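Long-range contacts in ferritin like protein (Caulobacter vibrioides, PDB 3HL1), which is of unknown function but belongs to a ferritin-like family and may bind metal: residues A[35-40]-A[248-253]; A[45-50]-A[235-240]; A[110-115]-A[244-249]. All coordinates share one frame; numbering follows the deposited sequence. Where two conformers were deposited one is given.

Interaction 1. Residues A[35-40]-A[248-253]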
ATOM      1  N   SER A  35     -15.952   7.230  -0.216  1.00 31.18           N
ATOM      2  CA  SER A  35     -17.291   6.874  -0.723  1.00 29.85           C
ATOM      3  C   SER A  35     -18.346   6.741   0.363  1.00 33.13           C
ATOM      4  O   SER A  35     -19.519   6.896   0.064  1.00 30.56           O
ATOM      5  CB  SER A  35     -17.324   5.593  -1.555  1.00 30.70           C
ATOM      6  OG  SER A  35     -17.323   4.441  -0.710  1.00 27.37           O
ATOM      7  N   ILE A  36     -17.928   6.477   1.598  1.00 30.25           N
ATOM      8  CA  ILE A  36     -18.813   6.244   2.686  1.00 29.19           C
ATOM      9  C   ILE A  36     -19.303   7.593   3.172  1.00 31.69           C
ATOM     10  O   ILE A  36     -18.524   8.409   3.623  1.00 30.71           O
ATOM     11  CB  ILE A  36     -18.161   5.495   3.845  1.00 29.62           C
ATOM     12  CG1 ILE A  36     -17.594   4.167   3.307  1.00 22.84           C
ATOM     13  CG2 ILE A  36     -19.203   5.233   4.943  1.00 26.48           C
ATOM     14  CD1 ILE A  36     -16.615   3.413   4.279  1.00 30.41           C
ATOM     15  N   LYS A  37     -20.607   7.807   3.081  1.00 32.11           N
ATOM     16  CA  LYS A  37     -21.166   9.124   3.368  1.00 34.30           C
ATOM     17  C   LYS A  37     -20.968   9.547   4.819  1.00 35.02           C
ATOM     18  O   LYS A  37     -20.634  10.708   5.104  1.00 29.37           O
ATOM     19  CB  LYS A  37     -22.657   9.163   3.000  1.00 34.33           C
ATOM     20  CG  LYS A  37     -22.967   9.050   1.543  1.00 33.76           C
ATOM     21  CD  LYS A  37     -24.491   9.228   1.282  1.00 38.68           C
ATOM     22  CE  LYS A  37     -24.856   9.076  -0.186  1.00 45.26           C
ATOM     23  NZ  LYS A  37     -26.323   9.374  -0.426  1.00 45.11           N
ATOM     24  N   ASP A  38     -21.197   8.608   5.729  1.00 34.89           N
ATOM     25  CA  ASP A  38     -21.110   8.869   7.158  1.00 35.19           C
ATOM     26  C   ASP A  38     -19.761   8.438   7.779  1.00 33.10           C
ATOM     27  O   ASP A  38     -19.497   7.255   7.991  1.00 32.69           O
ATOM     28  CB  ASP A  38     -22.315   8.245   7.867  1.00 35.52           C
ATOM     29  CG  ASP A  38     -22.345   8.522   9.360  1.00 40.78           C
ATOM     30  OD1 ASP A  38     -21.484   9.255   9.883  1.00 33.71           O
ATOM     31  OD2 ASP A  38     -23.271   7.987  10.008  1.00 43.34           O
ATOM     32  N   PRO A  39     -18.907   9.424   8.101  1.00 36.76           N
ATOM     33  CA  PRO A  39     -17.586   9.109   8.634  1.00 37.78           C
ATOM     34  C   PRO A  39     -17.554   8.498  10.017  1.00 35.36           C
ATOM     35  O   PRO A  39     -16.518   7.983  10.436  1.00 35.71           O
ATOM     36  CB  PRO A  39     -16.865  10.468   8.647  1.00 39.40           C
ATOM     37  CG  PRO A  39     -17.679  11.377   7.821  1.00 40.71           C
ATOM     38  CD  PRO A  39     -19.092  10.882   7.969  1.00 35.01           C
ATOM     39  N   THR A  40     -18.670   8.528  10.741  1.00 36.49           N
ATOM     40  CA  THR A  40     -18.695   7.936  12.066  1.00 35.03           C
ATOM     41  C   THR A  40     -18.928   6.424  12.021  1.00 36.44           C
ATOM     42  O   THR A  40     -18.896   5.751  13.084  1.00 35.32           O
ATOM     43  CB  THR A  40     -19.807   8.585  12.960  1.00 35.66           C
ATOM     44  OG1 THR A  40     -21.078   8.242  12.426  1.00 36.29           O
ATOM     45  CG2 THR A  40     -19.697  10.131  13.007  1.00 24.15           C
ATOM     46  N   GLY A 248     -24.450   3.924   3.769  1.00 35.49           N
ATOM     47  CA  GLY A 248     -24.721   4.549   2.469  1.00 36.43           C
ATOM     48  C   GLY A 248     -23.435   5.083   1.848  1.00 33.62           C
ATOM     49  O   GLY A 248     -22.548   5.548   2.575  1.00 32.02           O
ATOM     50  N   VAL A 249     -23.334   4.952   0.534  1.00 36.00           N
ATOM     51  CA  VAL A 249     -22.177   5.417  -0.209  1.00 37.05           C
ATOM     52  C   VAL A 249     -22.594   6.397  -1.308  1.00 38.15           C
ATOM     53  O   VAL A 249     -23.730   6.357  -1.824  1.00 35.98           O
ATOM     54  CB  VAL A 249     -21.382   4.257  -0.833  1.00 38.26           C
ATOM     55  CG1 VAL A 249     -20.968   3.246   0.286  1.00 29.07           C
ATOM     56  CG2 VAL A 249     -22.182   3.588  -1.937  1.00 39.12           C
ATOM     57  N   TYR A 250     -21.677   7.292  -1.657  1.00 33.83           N
ATOM     58  CA  TYR A 250     -21.870   8.140  -2.776  1.00 31.17           C
ATOM     59  C   TYR A 250     -21.888   7.297  -4.028  1.00 34.52           C
ATOM     60  O   TYR A 250     -21.307   6.224  -4.117  1.00 35.23           O
ATOM     61  CB  TYR A 250     -20.772   9.189  -2.919  1.00 31.86           C
ATOM     62  CG  TYR A 250     -20.725  10.143  -1.807  1.00 31.84           C
ATOM     63  CD1 TYR A 250     -21.682  11.163  -1.704  1.00 31.06           C
ATOM     64  CD2 TYR A 250     -19.745  10.040  -0.822  1.00 32.26           C
ATOM     65  CE1 TYR A 250     -21.655  12.079  -0.629  1.00 31.47           C
ATOM     66  CE2 TYR A 250     -19.728  10.922   0.251  1.00 26.16           C
ATOM     67  CZ  TYR A 250     -20.696  11.934   0.339  1.00 29.66           C
ATOM     68  OH  TYR A 250     -20.618  12.804   1.410  1.00 32.66           O
ATOM     69  N   THR A 251     -22.604   7.818  -4.996  1.00 36.63           N
ATOM     70  CA  THR A 251     -22.732   7.215  -6.289  1.00 38.62           C
ATOM     71  C   THR A 251     -21.846   8.023  -7.256  1.00 36.14           C
ATOM     72  O   THR A 251     -21.670   9.238  -7.114  1.00 36.35           O
ATOM     73  CB  THR A 251     -24.245   7.226  -6.673  1.00 40.95           C
ATOM     74  OG1 THR A 251     -24.455   6.336  -7.759  1.00 53.79           O
ATOM     75  CG2 THR A 251     -24.664   8.624  -7.034  1.00 38.37           C
ATOM     76  N   GLY A 252     -21.229   7.356  -8.218  1.00 35.60           N
ATOM     77  CA  GLY A 252     -20.394   8.065  -9.160  1.00 34.03           C
ATOM     78  C   GLY A 252     -20.123   7.283 -10.387  1.00 34.76           C
ATOM     79  O   GLY A 252     -20.252   6.064 -10.383  1.00 37.02           O
ATOM     80  N   VAL A 253     -19.758   7.995 -11.443  1.00 35.50           N
ATOM     81  CA  VAL A 253     -19.343   7.387 -12.690  1.00 38.14           C
ATOM     82  C   VAL A 253     -17.867   7.572 -12.877  1.00 36.12           C
ATOM     83  O   VAL A 253     -17.291   8.575 -12.467  1.00 35.66           O
ATOM     84  CB  VAL A 253     -20.071   7.989 -13.926  1.00 40.07           C
ATOM     85  CG1 VAL A 253     -21.549   7.671 -13.873  1.00 42.82           C
ATOM     86  CG2 VAL A 253     -19.863   9.478 -14.013  1.00 31.76           C
TER
HETATM   87  O   HOH W   1     -19.116  12.177   3.486  1.00 28.35           O
HETATM   88  O   HOH W   2     -22.682   6.360   5.072  1.00 33.54           O
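A single antiparallel beta bridge, with Ile36 and Val249 as a non-hydrogen-bonded pair, joins the turn between helix 8-35 and helix 42-67 to the extended loop that follows helix 233-242. Two backbone bonds form it. Tyr250 N donates to Ser35 O at 2.8 Å, and Lys37 N donates almost straight (171°) to Gly248 O at 3.0 Å, both meeting their carbonyls in plane. Ser35 O also receives a CA-H contact from Val249 CA. Lys37 sets its CG anti to the carbonyl carbon (chi1 -67°) and then runs fully extended obliquely across Tyr250, so that CG sits 3.8 Å above the ring centre, a CH-pi contact. Further out, Lys37 CE rests 3.4 Å from Val249 O. A long aliphatic chain suits the exposed side of the loop, since CG covers one face of the ring while the chain carries CE onward. Two waters fasten the ends: one lies in the plane of the Tyr250 ring, linking Tyr250 OH to Lys37 O at 2.6 and 2.7 Å, and the other joins Asp38 N to Gly248 O. Ser35 OG turns instead to Val32 O. Backbone groups of both loops satisfy each other, so the pairing probably rests little on side-chain identity.

Interaction 2. Residues A[45-50]-A[235-240]; sequences RLIQAA and QRFDFI
Helix 42-67 and helix 233-242 run nearly antiparallel here, their local axes 10.2 Å apart with a crossing angle of -156°. The main bump is Leu46, whose CG lies anti to its carbonyl carbon (chi1 -68°) and whose branch reaches across to the other helix. Leu46 CD1 enters the hollow between Phe239 and Ile240, 3.7 Å from Phe239 CD2 and 3.8 Å from Ile240 CG1, the leucine and isoleucine chains sliding past each other in opposite directions. Ile240 CD1 fills the neighbouring space, 4.0 Å from Ile47 CG1, where the two isoleucines cross at about a right angle. One turn along, small Ala50 leaves a hollow for an aromatic ring: the tip of Phe237, CZ, comes within 3.6 Å of Ala50 CB. Arg236 lies along the partly exposed flank. Its chain stretches from CG to NE over the groove and lays Arg236 NH1 3.4 Å from Ala49 CB, where a methyl is small enough to admit the guanidinium. NH1 also gives a weak, bent hydrogen bond (125°) to Leu46 O, a carbonyl that already accepts from Ala50 N, while NE is held by Trp231 O. On the apolar side, Met118 touches both Ile47 and Phe237, Val115 meets Ile240, and Val32 and Leu33 cover Ile47, so the antiparallel pair packs against helices 8-35 and 112-121, consistent with the helical packing of a ferritin-like protein.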
ATOM      1  N   ARG A  45     -14.130   4.134   9.941  0.50 35.51           N
ATOM      2  CA  ARG A  45     -13.026   4.232  10.897  0.50 33.74           C
ATOM      3  C   ARG A  45     -12.040   3.046  10.777  0.50 30.91           C
ATOM      4  O   ARG A  45     -10.839   3.209  10.981  0.50 28.81           O
ATOM      5  CB  ARG A  45     -13.576   4.422  12.315  0.50 37.22           C
ATOM      6  CG  ARG A  45     -14.097   5.888  12.561  0.50 41.75           C
ATOM      7  CD  ARG A  45     -15.551   5.973  13.052  0.50 48.67           C
ATOM      8  NE  ARG A  45     -15.726   6.310  14.473  0.50 47.79           N
ATOM      9  CZ  ARG A  45     -15.879   7.542  14.984  0.50 53.26           C
ATOM     10  NH1 ARG A  45     -15.840   8.642  14.224  0.50 48.38           N
ATOM     11  NH2 ARG A  45     -16.052   7.684  16.297  0.50 56.10           N
ATOM     12  N   LEU A  46     -12.530   1.867  10.422  1.00 31.30           N
ATOM     13  CA  LEU A  46     -11.636   0.732  10.177  1.00 32.87           C
ATOM     14  C   LEU A  46     -10.724   0.980   8.991  1.00 33.49           C
ATOM     15  O   LEU A  46      -9.536   0.716   9.063  1.00 33.63           O
ATOM     16  CB  LEU A  46     -12.398  -0.576   9.954  1.00 33.74           C
ATOM     17  CG  LEU A  46     -13.156  -1.185  11.159  1.00 31.87           C
ATOM     18  CD1 LEU A  46     -13.858  -2.511  10.708  1.00 39.20           C
ATOM     19  CD2 LEU A  46     -12.188  -1.404  12.352  1.00 39.11           C
ATOM     20  N   ILE A  47     -11.297   1.473   7.902  1.00 32.68           N
ATOM     21  CA  ILE A  47     -10.533   1.737   6.676  1.00 32.98           C
ATOM     22  C   ILE A  47      -9.528   2.893   6.799  1.00 29.70           C
ATOM     23  O   ILE A  47      -8.391   2.822   6.300  1.00 31.26           O
ATOM     24  CB  ILE A  47     -11.472   1.935   5.463  1.00 34.82           C
ATOM     25  CG1 ILE A  47     -12.186   0.619   5.174  1.00 33.29           C
ATOM     26  CG2 ILE A  47     -10.673   2.372   4.189  1.00 30.78           C
ATOM     27  CD1 ILE A  47     -13.358   0.719   4.119  1.00 33.92           C
ATOM     28  N   GLN A  48      -9.962   3.968   7.437  1.00 28.72           N
ATOM     29  CA  GLN A  48      -9.118   5.101   7.693  1.00 28.71           C
ATOM     30  C   GLN A  48      -7.847   4.709   8.435  1.00 28.43           C
ATOM     31  O   GLN A  48      -6.750   5.071   8.019  1.00 29.91           O
ATOM     32  CB  GLN A  48      -9.910   6.133   8.470  1.00 32.13           C
ATOM     33  CG  GLN A  48      -9.185   7.404   8.711  1.00 34.91           C
ATOM     34  CD  GLN A  48     -10.040   8.345   9.526  1.00 46.39           C
ATOM     35  OE1 GLN A  48     -10.316   9.444   9.097  1.00 48.34           O
ATOM     36  NE2 GLN A  48     -10.534   7.874  10.656  1.00 48.12           N
ATOM     37  N   ALA A  49      -7.966   3.930   9.497  1.00 31.24           N
ATOM     38  CA  ALA A  49      -6.805   3.528  10.267  1.00 32.48           C
ATOM     39  C   ALA A  49      -5.883   2.677   9.377  1.00 33.54           C
ATOM     40  O   ALA A  49      -4.653   2.854   9.390  1.00 29.87           O
ATOM     41  CB  ALA A  49      -7.221   2.777  11.564  1.00 33.30           C
ATOM     42  N   ALA A  50      -6.480   1.810   8.551  1.00 35.18           N
ATOM     43  CA  ALA A  50      -5.718   0.957   7.633  1.00 31.69           C
ATOM     44  C   ALA A  50      -4.927   1.743   6.601  1.00 33.02           C
ATOM     45  O   ALA A  50      -3.774   1.419   6.302  1.00 31.48           O
ATOM     46  CB  ALA A  50      -6.649  -0.071   6.885  1.00 27.58           C
ATOM     47  N   GLN A 235      -8.261  -9.157   8.922  1.00 40.48           N
ATOM     48  CA  GLN A 235      -9.377  -9.372   9.839  1.00 42.15           C
ATOM     49  C   GLN A 235     -10.389  -8.210   9.794  1.00 39.41           C
ATOM     50  O   GLN A 235     -11.589  -8.433   9.672  1.00 41.02           O
ATOM     51  CB  GLN A 235      -8.825  -9.629  11.236  1.00 44.90           C
ATOM     52  CG  GLN A 235      -8.319 -11.084  11.431  1.00 55.70           C
ATOM     53  CD  GLN A 235      -6.794 -11.286  11.218  1.00 67.35           C
ATOM     54  OE1 GLN A 235      -6.210 -10.863  10.209  1.00 69.51           O
ATOM     55  NE2 GLN A 235      -6.158 -11.977  12.178  1.00 65.03           N
ATOM     56  N   ARG A 236      -9.899  -6.980   9.847  1.00 40.50           N
ATOM     57  CA  ARG A 236     -10.741  -5.780   9.715  1.00 42.19           C
ATOM     58  C   ARG A 236     -11.667  -5.836   8.505  1.00 40.34           C
ATOM     59  O   ARG A 236     -12.861  -5.553   8.600  1.00 41.45           O
ATOM     60  CB  ARG A 236      -9.863  -4.533   9.483  1.00 45.36           C
ATOM     61  CG  ARG A 236      -9.091  -4.003  10.653  1.00 55.86           C
ATOM     62  CD  ARG A 236      -8.251  -2.840  10.121  1.00 64.77           C
ATOM     63  NE  ARG A 236      -7.203  -2.447  11.048  1.00 66.08           N
ATOM     64  CZ  ARG A 236      -7.221  -1.355  11.797  1.00 72.12           C
ATOM     65  NH1 ARG A 236      -8.230  -0.490  11.740  1.00 74.79           N
ATOM     66  NH2 ARG A 236      -6.201  -1.124  12.610  1.00 79.30           N
ATOM     67  N   PHE A 237     -11.076  -6.152   7.347  1.00 37.67           N
ATOM     68  CA  PHE A 237     -11.778  -6.154   6.068  1.00 37.44           C
ATOM     69  C   PHE A 237     -12.727  -7.329   5.942  1.00 36.45           C
ATOM     70  O   PHE A 237     -13.799  -7.173   5.405  1.00 36.06           O
ATOM     71  CB  PHE A 237     -10.798  -6.090   4.870  1.00 34.85           C
ATOM     72  CG  PHE A 237      -9.878  -4.843   4.874  1.00 37.40           C
ATOM     73  CD1 PHE A 237     -10.250  -3.663   5.524  1.00 38.27           C
ATOM     74  CD2 PHE A 237      -8.637  -4.865   4.200  1.00 34.56           C
ATOM     75  CE1 PHE A 237      -9.408  -2.548   5.519  1.00 41.40           C
ATOM     76  CE2 PHE A 237      -7.802  -3.768   4.210  1.00 37.31           C
ATOM     77  CZ  PHE A 237      -8.181  -2.604   4.853  1.00 36.20           C
ATOM     78  N   ASP A 238     -12.337  -8.489   6.467  1.00 37.15           N
ATOM     79  CA  ASP A 238     -13.237  -9.641   6.514  1.00 39.14           C
ATOM     80  C   ASP A 238     -14.445  -9.331   7.412  1.00 37.16           C
ATOM     81  O   ASP A 238     -15.561  -9.722   7.128  1.00 37.29           O
ATOM     82  CB  ASP A 238     -12.467 -10.869   6.975  1.00 41.66           C
ATOM     83  CG  ASP A 238     -13.275 -12.155   6.846  1.00 50.31           C
ATOM     84  OD1 ASP A 238     -13.813 -12.435   5.748  1.00 44.45           O
ATOM     85  OD2 ASP A 238     -13.366 -12.865   7.866  1.00 58.09           O
ATOM     86  N   PHE A 239     -14.218  -8.586   8.484  1.00 36.84           N
ATOM     87  CA  PHE A 239     -15.301  -8.118   9.341  1.00 39.36           C
ATOM     88  C   PHE A 239     -16.318  -7.295   8.557  1.00 38.88           C
ATOM     89  O   PHE A 239     -17.519  -7.547   8.625  1.00 37.60           O
ATOM     90  CB  PHE A 239     -14.736  -7.305  10.498  1.00 39.09           C
ATOM     91  CG  PHE A 239     -15.787  -6.689  11.369  1.00 40.95           C
ATOM     92  CD1 PHE A 239     -16.346  -7.418  12.432  1.00 49.77           C
ATOM     93  CD2 PHE A 239     -16.198  -5.381  11.161  1.00 47.11           C
ATOM     94  CE1 PHE A 239     -17.333  -6.847  13.265  1.00 48.42           C
ATOM     95  CE2 PHE A 239     -17.183  -4.806  11.979  1.00 49.70           C
ATOM     96  CZ  PHE A 239     -17.739  -5.548  13.045  1.00 43.92           C
ATOM     97  N   ILE A 240     -15.825  -6.334   7.778  1.00 37.97           N
ATOM     98  CA  ILE A 240     -16.690  -5.475   6.984  1.00 38.32           C
ATOM     99  C   ILE A 240     -17.430  -6.320   5.965  1.00 39.06           C
ATOM    100  O   ILE A 240     -18.630  -6.140   5.774  1.00 40.10           O
ATOM    101  CB  ILE A 240     -15.903  -4.326   6.272  1.00 35.30           C
ATOM    102  CG1 ILE A 240     -15.324  -3.349   7.306  1.00 36.88           C
ATOM    103  CG2 ILE A 240     -16.792  -3.579   5.286  1.00 38.24           C
ATOM    104  CD1 ILE A 240     -14.207  -2.430   6.767  1.00 34.95           C
TER

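Interaction 3. Residues A[110-115]-A[244-249]; sequences LDLTRV and PNWPGV
The indole of Trp246 points its benzo rim at the start of helix 112-121, where Asp111 CA lies at its edge, in plane. The approach is tight: Trp246 CZ3 comes 3.3 Å from Asp111 C, and Leu110 O also sits near the ring plane. Val115 CG2 meets Trp246 CH2 tip to tip at 3.8 Å, and Leu110 CG crosses obliquely 4.0 Å from Trp246 CE3. With CG anti to its backbone N (chi1 -178°), Leu110 sends CD2 to the Pro247 ring, 3.8 Å from Pro247 CD. Leucine suits the place because its CB, CG and CD2 each meet a different residue, Val249, Trp246 and Pro247. The second flat group is the Arg114 guanidinium, with Thr113 CG2 over one face and the Asp111 carboxylate at its edge. Arg114 NE and NH2 donate side-on to the syn lone pairs of Asp111 OD1 and OD2; Arg114 NH2 reaches Asp111 OD2 at 3.0 Å, nearly straight (172°). As N-cap, Asp111 also accepts Arg114 N at OD1, 2.9 Å away. The contact between segments is apolar, whereas charge is spent within the helix start. That carboxylate, held by three N-H groups, would be expected to stay ionised and to fix the turn against which the indole lies.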
ATOM      1  N   LEU A 110     -17.451   1.627  -1.348  1.00 29.34           N
ATOM      2  CA  LEU A 110     -17.579   0.506  -0.420  1.00 27.47           C
ATOM      3  C   LEU A 110     -18.701  -0.400  -0.973  1.00 31.68           C
ATOM      4  O   LEU A 110     -19.838  -0.201  -0.702  1.00 29.68           O
ATOM      5  CB  LEU A 110     -17.934   0.996   0.971  1.00 29.96           C
ATOM      6  CG  LEU A 110     -18.033  -0.179   1.965  1.00 34.49           C
ATOM      7  CD1 LEU A 110     -16.601  -0.704   2.300  1.00 34.87           C
ATOM      8  CD2 LEU A 110     -18.769   0.308   3.234  1.00 33.14           C
ATOM      9  N   ASP A 111     -18.354  -1.355  -1.812  1.00 31.85           N
ATOM     10  CA  ASP A 111     -19.311  -2.369  -2.274  1.00 32.71           C
ATOM     11  C   ASP A 111     -18.641  -3.735  -2.165  1.00 31.04           C
ATOM     12  O   ASP A 111     -17.453  -3.832  -1.852  1.00 27.82           O
ATOM     13  CB  ASP A 111     -19.810  -2.070  -3.682  1.00 30.58           C
ATOM     14  CG  ASP A 111     -18.673  -1.999  -4.730  1.00 36.11           C
ATOM     15  OD1 ASP A 111     -17.544  -2.468  -4.466  1.00 28.86           O
ATOM     16  OD2 ASP A 111     -18.918  -1.479  -5.838  1.00 30.81           O
ATOM     17  N   LEU A 112     -19.384  -4.790  -2.412  1.00 32.23           N
ATOM     18  CA  LEU A 112     -18.817  -6.142  -2.267  1.00 32.86           C
ATOM     19  C   LEU A 112     -17.537  -6.364  -3.062  1.00 28.54           C
ATOM     20  O   LEU A 112     -16.562  -6.935  -2.557  1.00 26.09           O
ATOM     21  CB  LEU A 112     -19.877  -7.192  -2.620  1.00 34.81           C
ATOM     22  CG  LEU A 112     -19.428  -8.624  -2.298  1.00 41.23           C
ATOM     23  CD1 LEU A 112     -18.985  -8.766  -0.822  1.00 40.75           C
ATOM     24  CD2 LEU A 112     -20.527  -9.616  -2.658  1.00 32.89           C
ATOM     25  N   THR A 113     -17.551  -5.920  -4.309  1.00 29.84           N
ATOM     26  CA  THR A 113     -16.419  -6.054  -5.209  1.00 31.03           C
ATOM     27  C   THR A 113     -15.134  -5.437  -4.602  1.00 31.96           C
ATOM     28  O   THR A 113     -14.074  -6.049  -4.639  1.00 29.65           O
ATOM     29  CB  THR A 113     -16.705  -5.389  -6.590  1.00 34.85           C
ATOM     30  OG1 THR A 113     -17.825  -6.037  -7.206  1.00 37.65           O
ATOM     31  CG2 THR A 113     -15.489  -5.561  -7.557  1.00 29.06           C
ATOM     32  N   ARG A 114     -15.253  -4.233  -4.049  1.00 28.05           N
ATOM     33  CA  ARG A 114     -14.118  -3.539  -3.416  1.00 28.92           C
ATOM     34  C   ARG A 114     -13.719  -4.171  -2.078  1.00 31.29           C
ATOM     35  O   ARG A 114     -12.550  -4.333  -1.818  1.00 28.82           O
ATOM     36  CB  ARG A 114     -14.398  -2.047  -3.239  1.00 28.68           C
ATOM     37  CG  ARG A 114     -13.787  -1.113  -4.285  1.00 27.60           C
ATOM     38  CD  ARG A 114     -13.920  -1.614  -5.744  1.00 25.67           C
ATOM     39  NE  ARG A 114     -15.282  -1.594  -6.254  1.00 31.36           N
ATOM     40  CZ  ARG A 114     -15.571  -1.648  -7.545  1.00 30.33           C
ATOM     41  NH1 ARG A 114     -14.636  -1.670  -8.472  1.00 29.54           N
ATOM     42  NH2 ARG A 114     -16.799  -1.716  -7.927  1.00 31.89           N
ATOM     43  N   VAL A 115     -14.676  -4.518  -1.231  1.00 30.20           N
ATOM     44  CA  VAL A 115     -14.342  -5.153   0.045  1.00 30.42           C
ATOM     45  C   VAL A 115     -13.718  -6.520  -0.184  1.00 27.60           C
ATOM     46  O   VAL A 115     -12.708  -6.846   0.430  1.00 28.19           O
ATOM     47  CB  VAL A 115     -15.563  -5.220   0.970  1.00 30.48           C
ATOM     48  CG1 VAL A 115     -15.237  -6.117   2.181  1.00 30.29           C
ATOM     49  CG2 VAL A 115     -15.866  -3.755   1.388  1.00 29.69           C
ATOM     50  N   PRO A 244     -24.076  -7.236   8.234  1.00 50.77           N
ATOM     51  CA  PRO A 244     -25.422  -7.191   7.638  1.00 50.75           C
ATOM     52  C   PRO A 244     -25.797  -5.835   7.009  1.00 51.35           C
ATOM     53  O   PRO A 244     -26.483  -5.801   5.981  1.00 53.42           O
ATOM     54  CB  PRO A 244     -26.358  -7.516   8.816  1.00 50.38           C
ATOM     55  CG  PRO A 244     -25.521  -7.551  10.039  1.00 48.03           C
ATOM     56  CD  PRO A 244     -24.105  -7.336   9.711  1.00 49.73           C
ATOM     57  N   ASN A 245     -25.363  -4.732   7.608  1.00 49.86           N
ATOM     58  CA  ASN A 245     -25.851  -3.415   7.163  1.00 54.02           C
ATOM     59  C   ASN A 245     -24.745  -2.433   6.798  1.00 52.54           C
ATOM     60  O   ASN A 245     -24.147  -1.788   7.672  1.00 55.35           O
ATOM     61  CB  ASN A 245     -26.745  -2.799   8.239  1.00 53.46           C
ATOM     62  CG  ASN A 245     -27.922  -3.688   8.582  1.00 60.88           C
ATOM     63  OD1 ASN A 245     -28.866  -3.832   7.790  1.00 58.45           O
ATOM     64  ND2 ASN A 245     -27.853  -4.325   9.759  1.00 58.57           N
ATOM     65  N   TRP A 246     -24.487  -2.306   5.504  1.00 49.92           N
ATOM     66  CA  TRP A 246     -23.391  -1.433   5.043  1.00 47.75           C
ATOM     67  C   TRP A 246     -23.879  -0.014   4.991  1.00 43.47           C
ATOM     68  O   TRP A 246     -25.039   0.209   4.684  1.00 38.85           O
ATOM     69  CB  TRP A 246     -22.884  -1.866   3.690  1.00 46.42           C
ATOM     70  CG  TRP A 246     -22.160  -3.167   3.758  1.00 52.07           C
ATOM     71  CD1 TRP A 246     -22.298  -4.164   4.714  1.00 55.76           C
ATOM     72  CD2 TRP A 246     -21.240  -3.666   2.803  1.00 44.90           C
ATOM     73  NE1 TRP A 246     -21.487  -5.228   4.405  1.00 59.66           N
ATOM     74  CE2 TRP A 246     -20.827  -4.946   3.237  1.00 53.63           C
ATOM     75  CE3 TRP A 246     -20.728  -3.164   1.609  1.00 46.84           C
ATOM     76  CZ2 TRP A 246     -19.921  -5.715   2.520  1.00 49.62           C
ATOM     77  CZ3 TRP A 246     -19.823  -3.919   0.918  1.00 51.11           C
ATOM     78  CH2 TRP A 246     -19.437  -5.191   1.365  1.00 49.01           C
ATOM     79  N   PRO A 247     -22.999   0.951   5.304  1.00 42.12           N
ATOM     80  CA  PRO A 247     -23.433   2.342   5.304  1.00 40.25           C
ATOM     81  C   PRO A 247     -23.697   2.833   3.879  1.00 39.46           C
ATOM     82  O   PRO A 247     -23.174   2.260   2.907  1.00 40.21           O
ATOM     83  CB  PRO A 247     -22.235   3.084   5.922  1.00 43.03           C
ATOM     84  CG  PRO A 247     -21.045   2.226   5.602  1.00 38.87           C
ATOM     85  CD  PRO A 247     -21.577   0.810   5.675  1.00 41.79           C
ATOM     86  N   GLY A 248     -24.450   3.924   3.769  1.00 35.49           N
ATOM     87  CA  GLY A 248     -24.721   4.549   2.469  1.00 36.43           C
ATOM     88  C   GLY A 248     -23.435   5.083   1.848  1.00 33.62           C
ATOM     89  O   GLY A 248     -22.548   5.548   2.575  1.00 32.02           O
ATOM     90  N   VAL A 249     -23.334   4.952   0.534  1.00 36.00           N
ATOM     91  CA  VAL A 249     -22.177   5.417  -0.209  1.00 37.05           C
ATOM     92  C   VAL A 249     -22.594   6.397  -1.308  1.00 38.15           C
ATOM     93  O   VAL A 249     -23.730   6.357  -1.824  1.00 35.98           O
ATOM     94  CB  VAL A 249     -21.382   4.257  -0.833  1.00 38.26           C
ATOM     95  CG1 VAL A 249     -20.968   3.246   0.286  1.00 29.07           C
ATOM     96  CG2 VAL A 249     -22.182   3.588  -1.937  1.00 39.12           C
TER

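Interactions 1 and 3 share Gly248 and Val249: the loop after helix 233-242 bonds through its backbone to the turn at 35-40 and packs its side chains against 110-115. Ser35 OG and Leu110 N, 2.9 Å apart, link these two contacts directly. Interaction 2 lies deeper, its centre about 14 Å from the chain centre against 22 and 21 Å, and joins two helices mainly by interlocking apolar side chains. Its Ile47 and Ile240 continue into interaction 3 through Leu110 and Val115, and Ile47 also touches Ile36 of interaction 1. Chemistry thus shifts from main-chain and water bonding at the outer loops, through aromatic edge packing, to helix-helix fit.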